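PDB 3C24: putative oxidoreductase from Jannaschia sp., which is a putative oxidoreductase that probably binds a nicotinamide dinucleotide in its N-terminal Rossmann-type domain. Local coordinates for residues A[89-94]-A[111-116]; A[147-152]-A[175-180]; A[187-192]-A[271-276]; A[21-26]-A[72-77]. All coordinates share one frame; numbering follows the deposited sequence. Where two conformers were deposited one is given.

Along the chain the contacts follow one another without overlap: interaction 4 closes first, then interactions 1, 2 and 3. Interaction 4 joins helix 22-33 to the end of strand 70-73. Interaction 1, its centre about 21 Å from that of interaction 4, ties the loops leading into strands 96-99 and 117-123 of the same mixed sheet. Interaction 2 pairs strand 148-156 with strand 176-181, the last strand of that sheet within this chain. Only interactions 2 and 3 touch: Val151 packs on Leu187 and Leu190 of helix 184-217, and both contacts also meet the second subunit. The series thus runs from the probable nucleotide-binding part to the helical, dimer-forming part.

Interaction 1 (A[89-94]-A[111-116])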
loop_
_atom_site.group_PDB
_atom_site.type_symbol
_atom_site.label_atom_id
_atom_site.label_comp_id
_atom_site.label_asym_id
_atom_site.label_seq_id
_atom_site.Cartn_x
_atom_site.Cartn_y
_atom_site.Cartn_z
ATOM N N PRO A 89 -8.821 -0.676 -40.746
ATOM C CA PRO A 89 -9.212 -1.088 -42.111
ATOM C C PRO A 89 -8.071 -1.178 -43.114
ATOM O O PRO A 89 -8.254 -1.718 -44.243
ATOM C CB PRO A 89 -10.154 0.026 -42.557
ATOM C CG PRO A 89 -10.644 0.660 -41.297
ATOM C CD PRO A 89 -9.545 0.534 -40.303
ATOM N N ARG A 90 -6.909 -0.675 -42.709
ATOM C CA ARG A 90 -5.739 -0.592 -43.602
ATOM C C ARG A 90 -4.746 -1.741 -43.517
ATOM O O ARG A 90 -3.941 -1.955 -44.411
ATOM C CB ARG A 90 -4.978 0.744 -43.373
ATOM C CG ARG A 90 -5.818 2.010 -43.489
ATOM C CD ARG A 90 -4.938 3.281 -43.228
ATOM N NE ARG A 90 -3.999 3.491 -44.329
ATOM C CZ ARG A 90 -3.062 4.437 -44.373
ATOM N NH1 ARG A 90 -2.926 5.279 -43.371
ATOM N NH2 ARG A 90 -2.276 4.540 -45.426
ATOM N N VAL A 91 -4.795 -2.475 -42.405
ATOM C CA VAL A 91 -3.828 -3.552 -42.184
ATOM C C VAL A 91 -4.168 -4.822 -42.974
ATOM O O VAL A 91 -5.307 -5.011 -43.372
ATOM C CB VAL A 91 -3.642 -3.863 -40.691
ATOM C CG1 VAL A 91 -3.122 -2.592 -39.939
ATOM C CG2 VAL A 91 -4.969 -4.422 -40.062
ATOM N N ARG A 92 -3.168 -5.665 -43.213
ATOM C CA ARG A 92 -3.387 -6.912 -43.936
ATOM C C ARG A 92 -4.186 -7.890 -43.064
ATOM O O ARG A 92 -4.132 -7.831 -41.809
ATOM C CB ARG A 92 -2.056 -7.578 -44.308
ATOM C CG ARG A 92 -1.177 -6.777 -45.259
ATOM C CD ARG A 92 0.208 -7.471 -45.320
ATOM N NE ARG A 92 0.920 -7.477 -44.022
ATOM C CZ ARG A 92 2.046 -8.145 -43.792
ATOM N NH1 ARG A 92 2.590 -8.891 -44.738
ATOM N NH2 ARG A 92 2.622 -8.097 -42.606
ATOM N N PRO A 93 -4.973 -8.765 -43.696
ATOM C CA PRO A 93 -5.684 -9.751 -42.899
ATOM C C PRO A 93 -4.676 -10.468 -42.001
ATOM O O PRO A 93 -3.552 -10.733 -42.410
ATOM C CB PRO A 93 -6.198 -10.730 -43.971
ATOM C CG PRO A 93 -6.462 -9.818 -45.167
ATOM C CD PRO A 93 -5.299 -8.856 -45.143
ATOM N N GLY A 94 -5.081 -10.828 -40.804
ATOM C CA GLY A 94 -4.177 -11.583 -39.914
ATOM C C GLY A 94 -3.232 -10.778 -39.072
ATOM O O GLY A 94 -2.521 -11.330 -38.218
ATOM N N PRO A 111 -13.253 -0.945 -33.965
ATOM C CA PRO A 111 -13.978 -1.196 -35.204
ATOM C C PRO A 111 -14.178 -2.649 -35.440
ATOM O O PRO A 111 -13.348 -3.460 -35.063
ATOM C CB PRO A 111 -13.046 -0.646 -36.289
ATOM C CG PRO A 111 -12.023 0.123 -35.619
ATOM C CD PRO A 111 -11.979 -0.251 -34.181
ATOM N N GLU A 112 -15.312 -2.972 -36.028
ATOM C CA GLU A 112 -15.637 -4.351 -36.398
ATOM C C GLU A 112 -14.893 -4.764 -37.650
ATOM O O GLU A 112 -15.108 -4.215 -38.723
ATOM C CB GLU A 112 -17.148 -4.504 -36.647
ATOM C CG GLU A 112 -17.595 -5.903 -36.953
ATOM C CD GLU A 112 -19.049 -5.975 -37.412
ATOM O OE1 GLU A 112 -19.736 -4.931 -37.438
ATOM O OE2 GLU A 112 -19.504 -7.082 -37.758
ATOM N N ARG A 113 -14.028 -5.738 -37.485
ATOM C CA ARG A 113 -13.253 -6.338 -38.576
ATOM C C ARG A 113 -12.816 -7.750 -38.151
ATOM O O ARG A 113 -11.867 -7.937 -37.373
ATOM C CB ARG A 113 -12.068 -5.473 -38.982
ATOM C CG ARG A 113 -11.347 -6.106 -40.221
ATOM C CD ARG A 113 -10.157 -5.356 -40.758
ATOM N NE ARG A 113 -9.589 -6.215 -41.790
ATOM C CZ ARG A 113 -8.495 -5.964 -42.463
ATOM N NH1 ARG A 113 -7.813 -4.857 -42.283
ATOM N NH2 ARG A 113 -8.081 -6.872 -43.336
ATOM N N ALA A 114 -13.472 -8.723 -38.750
ATOM C CA ALA A 114 -13.354 -10.121 -38.329
ATOM C C ALA A 114 -12.050 -10.817 -38.620
ATOM O O ALA A 114 -11.647 -11.710 -37.880
ATOM C CB ALA A 114 -14.484 -10.939 -38.971
ATOM N N ASP A 115 -11.420 -10.390 -39.702
ATOM C CA ASP A 115 -10.243 -11.073 -40.266
ATOM C C ASP A 115 -8.913 -10.505 -39.799
ATOM O O ASP A 115 -7.852 -10.818 -40.366
ATOM C CB ASP A 115 -10.276 -11.087 -41.782
ATOM C CG ASP A 115 -10.056 -9.703 -42.390
ATOM O OD1 ASP A 115 -10.715 -8.780 -41.863
ATOM O OD2 ASP A 115 -9.328 -9.579 -43.415
ATOM N N ILE A 116 -8.968 -9.794 -38.688
ATOM C CA ILE A 116 -7.756 -9.367 -37.975
ATOM C C ILE A 116 -7.862 -9.844 -36.500
ATOM O O ILE A 116 -8.909 -10.290 -36.036
ATOM C CB ILE A 116 -7.388 -7.858 -38.095
ATOM C CG1 ILE A 116 -8.507 -6.925 -37.569
ATOM C CG2 ILE A 116 -7.046 -7.511 -39.569
ATOM C CD1 ILE A 116 -8.557 -6.702 -36.083
#
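Two loops of the Rossmann-like sheet meet here, one leading into strand 96-99 and the other, closed by a type I turn from Arg113 to Ile116, into the neighbouring parallel strand 117-123. Arg113 spans the gap with a fully extended chain, CG anti to the backbone N (chi1 -176°), so that its guanidinium lies edge-on to the carbonyl of Val91. NH1 donates to Val91 O at 2.7 Å, from above the carbonyl plane, and NH2 adds a weak bond to the same Val91 O at 3.3 Å. Val88 O, just before residues 89-94, takes a further bond from NH1. The NE side grips Asp115 side-on, NH2 serving both partners: NE reaches OD1 at 2.8 Å and NH2 reaches OD2 at 3.0 Å. Both carboxylate oxygens lie close to the guanidinium plane, yet the nitrogens meet them from above the carboxylate plane, so the two flat groups are tilted against each other. Against one guanidinium face, over its centre, sits Ile116 CG2, 3.5 Å above the plane. An alanine in place of Arg113 would probably leave the loops less firmly joined, since the bonds to Val91 O and the salt bridge to Asp115 would both be lost. Pro93 lies alongside Asp115, its CG 3.4 Å from OD2. Val91 crosses Ile116 at about a right angle, CG2 to CG2 at 3.8 Å. Beyond the side chains, the backbone closes the contact: Gly94 N donates in the carbonyl plane to Asp115 O at 2.8 Å, with an N-H...O angle of 155°.

Interaction 2 (A[147-152]-A[175-180])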
loop_
_atom_site.group_PDB
_atom_site.type_symbol
_atom_site.label_atom_id
_atom_site.label_comp_id
_atom_site.label_asym_id
_atom_site.label_seq_id
_atom_site.Cartn_x
_atom_site.Cartn_y
_atom_site.Cartn_z
ATOM N N LYS A 147 11.136 -6.405 -11.956
ATOM C CA LYS A 147 10.350 -7.555 -12.431
ATOM C C LYS A 147 8.864 -7.293 -12.123
ATOM O O LYS A 147 8.518 -6.733 -11.086
ATOM C CB LYS A 147 10.799 -8.861 -11.754
ATOM C CG LYS A 147 12.237 -9.285 -12.009
ATOM C CD LYS A 147 12.575 -10.534 -11.205
ATOM C CE LYS A 147 12.709 -10.267 -9.708
ATOM N NZ LYS A 147 13.798 -9.271 -9.384
ATOM N N GLN A 148 7.987 -7.760 -13.016
ATOM C CA GLN A 148 6.546 -7.650 -12.819
ATOM C C GLN A 148 5.865 -8.765 -13.562
ATOM O O GLN A 148 6.444 -9.345 -14.478
ATOM C CB GLN A 148 6.017 -6.327 -13.373
ATOM C CG GLN A 148 6.032 -6.247 -14.919
ATOM C CD GLN A 148 5.433 -4.939 -15.422
ATOM O OE1 GLN A 148 4.483 -4.404 -14.838
ATOM N NE2 GLN A 148 5.981 -4.409 -16.521
ATOM N N ALA A 149 4.641 -9.030 -13.159
ATOM C CA ALA A 149 3.748 -9.912 -13.905
ATOM C C ALA A 149 2.899 -9.025 -14.874
ATOM O O ALA A 149 2.822 -7.801 -14.736
ATOM C CB ALA A 149 2.805 -10.651 -12.918
ATOM N N ILE A 150 2.289 -9.645 -15.875
ATOM C CA ILE A 150 1.382 -8.955 -16.792
ATOM C C ILE A 150 0.129 -9.813 -17.022
ATOM O O ILE A 150 0.100 -11.002 -16.675
ATOM C CB ILE A 150 2.057 -8.638 -18.145
ATOM C CG1 ILE A 150 2.338 -9.919 -18.944
ATOM C CG2 ILE A 150 3.387 -7.850 -17.922
ATOM C CD1 ILE A 150 2.892 -9.609 -20.386
ATOM N N VAL A 151 -0.896 -9.174 -17.589
ATOM C CA VAL A 151 -2.158 -9.851 -17.948
ATOM C C VAL A 151 -2.477 -9.603 -19.412
ATOM O O VAL A 151 -2.277 -8.487 -19.928
ATOM C CB VAL A 151 -3.356 -9.410 -17.056
ATOM C CG1 VAL A 151 -3.163 -9.898 -15.615
ATOM C CG2 VAL A 151 -3.577 -7.883 -17.150
ATOM N N CYS A 152 -2.936 -10.648 -20.089
ATOM C CA CYS A 152 -3.239 -10.573 -21.511
ATOM C C CYS A 152 -4.496 -11.309 -21.865
ATOM O O CYS A 152 -4.833 -12.320 -21.260
ATOM C CB CYS A 152 -2.114 -11.235 -22.320
ATOM S SG CYS A 152 -0.428 -10.589 -22.091
ATOM N N PRO A 175 11.511 -6.789 -17.327
ATOM C CA PRO A 175 11.422 -8.235 -17.148
ATOM C C PRO A 175 10.101 -8.676 -16.587
ATOM O O PRO A 175 9.592 -8.096 -15.634
ATOM C CB PRO A 175 12.585 -8.535 -16.176
ATOM C CG PRO A 175 12.763 -7.288 -15.427
ATOM C CD PRO A 175 12.478 -6.180 -16.388
ATOM N N VAL A 176 9.519 -9.691 -17.213
ATOM C CA VAL A 176 8.213 -10.233 -16.805
ATOM C C VAL A 176 8.393 -11.608 -16.229
ATOM O O VAL A 176 9.021 -12.492 -16.834
ATOM C CB VAL A 176 7.235 -10.298 -18.036
ATOM C CG1 VAL A 176 5.890 -10.999 -17.685
ATOM C CG2 VAL A 176 7.008 -8.919 -18.627
ATOM N N THR A 177 7.784 -11.816 -15.088
ATOM C CA THR A 177 7.907 -13.080 -14.412
ATOM C C THR A 177 6.847 -14.055 -14.829
ATOM O O THR A 177 7.113 -15.224 -15.016
ATOM C CB THR A 177 7.821 -12.882 -12.897
ATOM O OG1 THR A 177 6.662 -12.117 -12.581
ATOM C CG2 THR A 177 9.034 -12.142 -12.418
ATOM N N ARG A 178 5.632 -13.557 -14.843
ATOM C CA ARG A 178 4.427 -14.335 -15.156
ATOM C C ARG A 178 3.511 -13.569 -16.098
ATOM O O ARG A 178 3.340 -12.385 -15.946
ATOM C CB ARG A 178 3.605 -14.577 -13.867
ATOM C CG ARG A 178 4.261 -15.394 -12.809
ATOM C CD ARG A 178 3.356 -15.687 -11.618
ATOM N NE ARG A 178 3.262 -14.599 -10.649
ATOM C CZ ARG A 178 4.216 -14.317 -9.782
ATOM N NH1 ARG A 178 5.328 -15.040 -9.755
ATOM N NH2 ARG A 178 4.063 -13.323 -8.934
ATOM N N THR A 179 2.932 -14.299 -17.047
ATOM C CA THR A 179 1.933 -13.777 -17.957
ATOM C C THR A 179 0.650 -14.538 -17.771
ATOM O O THR A 179 0.547 -15.713 -18.125
ATOM C CB THR A 179 2.382 -13.949 -19.411
ATOM O OG1 THR A 179 3.675 -13.332 -19.552
ATOM C CG2 THR A 179 1.444 -13.297 -20.356
ATOM N N HIS A 180 -0.330 -13.827 -17.235
ATOM C CA HIS A 180 -1.663 -14.365 -16.937
ATOM C C HIS A 180 -2.639 -14.128 -18.087
ATOM O O HIS A 180 -2.893 -13.014 -18.476
ATOM C CB HIS A 180 -2.244 -13.699 -15.701
ATOM C CG HIS A 180 -1.388 -13.833 -14.479
ATOM N ND1 HIS A 180 -1.312 -15.008 -13.757
ATOM C CD2 HIS A 180 -0.611 -12.935 -13.839
ATOM C CE1 HIS A 180 -0.497 -14.826 -12.732
ATOM N NE2 HIS A 180 -0.077 -13.574 -12.744
#
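With chi1 at 68° in Ile150 and 174° in Val176, both residues set CG2 anti to the carbonyl carbon, beside the backbone N. Ile150 CG2 and Val176 CG2 thereby meet at 3.8 Å, the side chains crossing at about a right angle. The two strands are the parallel pair of a beta-alpha-beta unit whose connection is helix 160-172. Gln148 N bonds to Pro175 O, and Thr177 N returns to Gln148 O at 2.9 Å; a beta bulge then shifts the register, and Ile150 N donates to Arg178 O. Beyond the bulge Ile150 lies beside Thr179, CG1 to OG1 at 3.7 Å, while OG1 itself is hydrogen-bonded to Glu170 of the connecting helix. An alanine at Ile150 would probably loosen the packing against helix 160-172, as the branches touching Val176 and Thr179 would be missing. On the other face of the sheet, Val151 CG1 meets His180 CB at 3.9 Å. The imidazole NE2 and the Arg178 guanidinium turn instead to Asp226 of the second subunit, placing this edge at the dimer interface. The straightest rung is His180 N to Ile150 O, 2.9 Å with an N-H...O angle of 177°.

Interaction 3 (A[187-192]-A[271-276]); sequences LAILEP and LNPAKV
Val276 carries one half of this buried contact, which no hydrogen bond crosses. With CG1 anti to the backbone N (chi1 173°), it presses that methyl on the first turn of residues 187-192: CG1 stands 3.3 Å from Ala188 O and 3.9 Å from Ala188 CB. Pro192, which follows a cis peptide bond, borders the same methyl with its CD at 4.2 Å. The helix is kinked there, with a wider pi-type turn over 189-192, since the proline nitrogen can give no bond to the preceding turn. The other half belongs to Ile189 and Leu271. Ile189 keeps CG1 anti to its carbonyl carbon and extends on to CD1 (chi2 169°), which meets Pro273 CG loosely at 4.5 Å. Leu271, its CG likewise anti to the carbonyl carbon (chi1 -58°), directs CD2 to 3.6 Å from Ile189 O. The same CD2 lies 4.2 Å from Ile189 CG2. Ahead of the second helix, Asn272 is the N-cap, its OD1 accepting from Ala274 N at 2.8 Å in the plane of the side-chain carbonyl. Tyr106 also packs on Ala188, Pro273 and Val276, and Tyr217 of the second subunit reaches Ile189 and Pro273. The long helix 184-217 and the C-terminal helix 273-284 so pack together beside the partner subunit, consistent with the helical C-terminal domain of 6-phosphogluconate dehydrogenase relatives.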
loop_
_atom_site.group_PDB
_atom_site.type_symbol
_atom_site.label_atom_id
_atom_site.label_comp_id
_atom_site.label_asym_id
_atom_site.label_seq_id
_atom_site.Cartn_x
_atom_site.Cartn_y
_atom_site.Cartn_z
ATOM N N LEU A 187 -10.185 -9.053 -18.061
ATOM C CA LEU A 187 -9.139 -8.031 -18.037
ATOM C C LEU A 187 -9.746 -6.684 -17.671
ATOM O O LEU A 187 -9.171 -5.926 -16.890
ATOM C CB LEU A 187 -8.441 -7.909 -19.376
ATOM C CG LEU A 187 -6.944 -7.603 -19.294
ATOM C CD1 LEU A 187 -6.359 -7.738 -20.689
ATOM C CD2 LEU A 187 -6.580 -6.271 -18.698
ATOM N N ALA A 188 -10.958 -6.422 -18.185
ATOM C CA ALA A 188 -11.689 -5.167 -17.900
ATOM C C ALA A 188 -12.046 -5.071 -16.410
ATOM O O ALA A 188 -11.949 -4.019 -15.801
ATOM C CB ALA A 188 -12.943 -5.029 -18.761
ATOM N N ILE A 189 -12.410 -6.203 -15.827
ATOM C CA ILE A 189 -12.700 -6.275 -14.366
ATOM C C ILE A 189 -11.479 -5.900 -13.553
ATOM O O ILE A 189 -11.563 -5.263 -12.494
ATOM C CB ILE A 189 -13.277 -7.676 -13.965
ATOM C CG1 ILE A 189 -14.668 -7.868 -14.601
ATOM C CG2 ILE A 189 -13.336 -7.845 -12.415
ATOM C CD1 ILE A 189 -15.244 -9.304 -14.502
ATOM N N LEU A 190 -10.324 -6.313 -14.060
ATOM C CA LEU A 190 -9.048 -5.991 -13.397
ATOM C C LEU A 190 -8.747 -4.501 -13.583
ATOM O O LEU A 190 -8.369 -3.808 -12.638
ATOM C CB LEU A 190 -7.921 -6.871 -13.894
ATOM C CG LEU A 190 -7.969 -8.353 -13.525
ATOM C CD1 LEU A 190 -6.788 -9.111 -14.172
ATOM C CD2 LEU A 190 -7.946 -8.561 -12.012
ATOM N N GLU A 191 -8.905 -4.020 -14.809
ATOM C CA GLU A 191 -8.716 -2.607 -15.137
ATOM C C GLU A 191 -9.684 -2.256 -16.269
ATOM O O GLU A 191 -9.551 -2.788 -17.332
ATOM C CB GLU A 191 -7.270 -2.313 -15.502
ATOM C CG GLU A 191 -6.769 -3.014 -16.705
ATOM C CD GLU A 191 -6.885 -2.192 -17.996
ATOM O OE1 GLU A 191 -7.209 -0.985 -17.972
ATOM O OE2 GLU A 191 -6.626 -2.796 -19.029
ATOM N N PRO A 192 -10.589 -1.305 -16.043
ATOM C CA PRO A 192 -10.578 -0.371 -14.904
ATOM C C PRO A 192 -11.193 -0.771 -13.551
ATOM O O PRO A 192 -11.108 -0.009 -12.598
ATOM C CB PRO A 192 -11.353 0.823 -15.477
ATOM C CG PRO A 192 -12.373 0.142 -16.413
ATOM C CD PRO A 192 -11.608 -0.942 -17.054
ATOM N N LEU A 271 -17.017 -3.942 -9.393
ATOM C CA LEU A 271 -16.447 -5.010 -10.234
ATOM C C LEU A 271 -17.512 -5.648 -11.084
ATOM O O LEU A 271 -17.228 -6.547 -11.859
ATOM C CB LEU A 271 -15.716 -6.060 -9.378
ATOM C CG LEU A 271 -14.561 -5.557 -8.501
ATOM C CD1 LEU A 271 -14.082 -6.667 -7.613
ATOM C CD2 LEU A 271 -13.413 -4.949 -9.367
ATOM N N ASN A 272 -18.734 -5.165 -10.923
ATOM C CA ASN A 272 -19.867 -5.635 -11.750
ATOM C C ASN A 272 -19.642 -5.246 -13.213
ATOM O O ASN A 272 -19.325 -4.117 -13.525
ATOM C CB ASN A 272 -21.168 -5.059 -11.262
ATOM C CG ASN A 272 -22.318 -5.669 -11.933
ATOM O OD1 ASN A 272 -22.460 -5.575 -13.147
ATOM N ND2 ASN A 272 -23.176 -6.319 -11.146
ATOM N N PRO A 273 -19.708 -6.211 -14.132
ATOM C CA PRO A 273 -19.444 -5.893 -15.540
ATOM C C PRO A 273 -20.235 -4.719 -16.071
ATOM O O PRO A 273 -19.754 -3.972 -16.917
ATOM C CB PRO A 273 -19.864 -7.175 -16.236
ATOM C CG PRO A 273 -19.511 -8.243 -15.260
ATOM C CD PRO A 273 -19.787 -7.663 -13.911
ATOM N N ALA A 274 -21.437 -4.527 -15.567
ATOM C CA ALA A 274 -22.254 -3.425 -16.045
ATOM C C ALA A 274 -21.661 -2.069 -15.646
ATOM O O ALA A 274 -21.642 -1.117 -16.434
ATOM C CB ALA A 274 -23.716 -3.581 -15.555
ATOM N N LYS A 275 -21.131 -1.992 -14.437
ATOM C CA LYS A 275 -20.525 -0.761 -13.954
ATOM C C LYS A 275 -19.145 -0.574 -14.585
ATOM O O LYS A 275 -18.706 0.523 -14.890
ATOM C CB LYS A 275 -20.366 -0.748 -12.425
ATOM C CG LYS A 275 -21.670 -0.565 -11.650
ATOM C CD LYS A 275 -22.335 0.775 -11.932
ATOM N N VAL A 276 -18.453 -1.693 -14.758
ATOM C CA VAL A 276 -17.118 -1.676 -15.372
ATOM C C VAL A 276 -17.245 -1.157 -16.803
ATOM O O VAL A 276 -16.394 -0.366 -17.275
ATOM C CB VAL A 276 -16.441 -3.064 -15.306
ATOM C CG1 VAL A 276 -15.089 -3.137 -16.093
ATOM C CG2 VAL A 276 -16.200 -3.482 -13.825
#

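Interaction 4 (A[21-26]-A[72-77])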
loop_
_atom_site.group_PDB
_atom_site.type_symbol
_atom_site.label_atom_id
_atom_site.label_comp_id
_atom_site.label_asym_id
_atom_site.label_seq_id
_atom_site.Cartn_x
_atom_site.Cartn_y
_atom_site.Cartn_z
ATOM N N GLY A 21 6.312 9.071 -28.085
ATOM C CA GLY A 21 5.626 9.689 -26.964
ATOM C C GLY A 21 6.103 9.148 -25.629
ATOM O O GLY A 21 6.944 8.231 -25.571
ATOM N N LYS A 22 5.570 9.715 -24.550
ATOM C CA LYS A 22 5.929 9.276 -23.210
ATOM C C LYS A 22 5.566 7.807 -23.059
ATOM O O LYS A 22 6.351 7.011 -22.565
ATOM C CB LYS A 22 5.236 10.135 -22.133
HETATM N N MSE A 23 4.399 7.431 -23.554
HETATM C CA MSE A 23 3.970 6.036 -23.461
HETATM C C MSE A 23 4.972 5.215 -24.310
HETATM O O MSE A 23 5.772 4.376 -23.815
HETATM C CB MSE A 23 2.499 5.783 -23.954
HETATM C CG MSE A 23 1.390 6.905 -23.747
HETATM SE SE MSE A 23 -0.544 6.304 -23.762
HETATM C CE MSE A 23 -0.167 4.425 -24.262
ATOM N N GLY A 24 4.956 5.520 -25.586
ATOM C CA GLY A 24 5.731 4.802 -26.597
ATOM C C GLY A 24 7.213 4.595 -26.555
ATOM O O GLY A 24 7.700 3.573 -26.971
ATOM N N ALA A 25 7.938 5.592 -26.107
ATOM C CA ALA A 25 9.384 5.556 -26.222
ATOM C C ALA A 25 10.035 4.372 -25.461
ATOM O O ALA A 25 10.950 3.693 -25.960
ATOM C CB ALA A 25 9.971 6.934 -25.804
ATOM N N ARG A 26 9.533 4.099 -24.273
ATOM C CA ARG A 26 10.073 2.998 -23.459
ATOM C C ARG A 26 9.880 1.654 -24.136
ATOM O O ARG A 26 10.783 0.836 -24.188
ATOM C CB ARG A 26 9.433 2.974 -22.071
ATOM C CG ARG A 26 9.892 4.110 -21.143
ATOM C CD ARG A 26 8.993 4.113 -19.851
ATOM N N VAL A 72 0.945 -1.949 -32.571
ATOM C CA VAL A 72 0.759 -1.585 -31.185
ATOM C C VAL A 72 0.258 -0.170 -31.082
ATOM O O VAL A 72 0.887 0.784 -31.570
ATOM C CB VAL A 72 2.074 -1.716 -30.355
ATOM C CG1 VAL A 72 1.770 -1.279 -28.904
ATOM C CG2 VAL A 72 2.640 -3.118 -30.406
ATOM N N LEU A 73 -0.873 -0.014 -30.420
ATOM C CA LEU A 73 -1.490 1.293 -30.254
ATOM C C LEU A 73 -1.063 1.972 -28.954
ATOM O O LEU A 73 -1.774 1.922 -27.959
ATOM C CB LEU A 73 -3.036 1.179 -30.307
ATOM C CG LEU A 73 -3.600 0.388 -31.507
ATOM C CD1 LEU A 73 -5.112 0.524 -31.529
ATOM C CD2 LEU A 73 -3.059 0.870 -32.822
ATOM N N ALA A 74 0.135 2.558 -28.972
ATOM C CA ALA A 74 0.707 3.212 -27.757
ATOM C C ALA A 74 0.198 4.646 -27.639
ATOM O O ALA A 74 0.969 5.607 -27.688
ATOM C CB ALA A 74 2.236 3.180 -27.794
ATOM N N LEU A 75 -1.118 4.763 -27.560
ATOM C CA LEU A 75 -1.802 6.040 -27.527
ATOM C C LEU A 75 -2.791 6.111 -26.381
ATOM O O LEU A 75 -3.219 5.076 -25.883
ATOM C CB LEU A 75 -2.556 6.231 -28.821
ATOM C CG LEU A 75 -1.630 6.232 -30.045
ATOM C CD1 LEU A 75 -2.443 6.009 -31.282
ATOM C CD2 LEU A 75 -0.823 7.513 -30.093
ATOM N N PRO A 76 -3.179 7.336 -25.974
ATOM C CA PRO A 76 -4.119 7.431 -24.844
ATOM C C PRO A 76 -5.489 6.905 -25.180
ATOM O O PRO A 76 -5.929 6.939 -26.309
ATOM C CB PRO A 76 -4.144 8.931 -24.488
ATOM C CG PRO A 76 -3.141 9.585 -25.279
ATOM C CD PRO A 76 -2.660 8.645 -26.397
ATOM N N ASP A 77 -6.123 6.340 -24.160
ATOM C CA ASP A 77 -7.433 5.690 -24.335
ATOM C C ASP A 77 -8.462 6.543 -25.014
ATOM O O ASP A 77 -9.283 6.041 -25.757
ATOM C CB ASP A 77 -7.992 5.203 -22.996
ATOM C CG ASP A 77 -7.183 4.088 -22.414
ATOM O OD1 ASP A 77 -6.702 3.221 -23.194
ATOM O OD2 ASP A 77 -7.034 4.083 -21.170
HETATM O O HOH W 1 2.868 7.467 -27.361
#
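Ala74 O is held by one hydrogen bond among the atoms of this contact, from a water molecule that donates to it at 2.7 Å. The same water accepts a weak bond from Gly24 N at 3.4 Å, and so bridges the first turn of helix 22-33 to the end of strand 70-73 where no direct hydrogen bond joins them. Ala74 is the centre of an inverse gamma turn, in which Leu75 N makes a weak bond to Leu73 O, and the chain bends here as it leaves the strand. Next to the water the Ala74 methyl meets the backbone of Gly24, Ala74 CB to Gly24 CA at 4.0 Å. Ala74 also packs on Ile16 of the neighbouring strand 13-17. The remaining side-chain contact belongs to Met23, present as selenomethionine. Its CG lies anti to its carbonyl carbon, and the chain then folds at its tip, with CE nearly eclipsing CB about the CG-SE bond (chi3 -6°). This turns CE against the peptide link after Ala74, 3.4 Å from Ala74 C and likewise 3.4 Å from Leu75 N. The selenium meets the following peptide, SE standing 3.6 Å from Pro76 N. Pro76 CD is a looser neighbour, 4.1 Å from SE. Met23 has a second conformer, so the methyl position described is one of two. A glycine-rich turn opening a helix beside the C-terminal ends of parallel strands is the hallmark of the dinucleotide-binding Rossmann fold, consistent with this being where the cofactor docks.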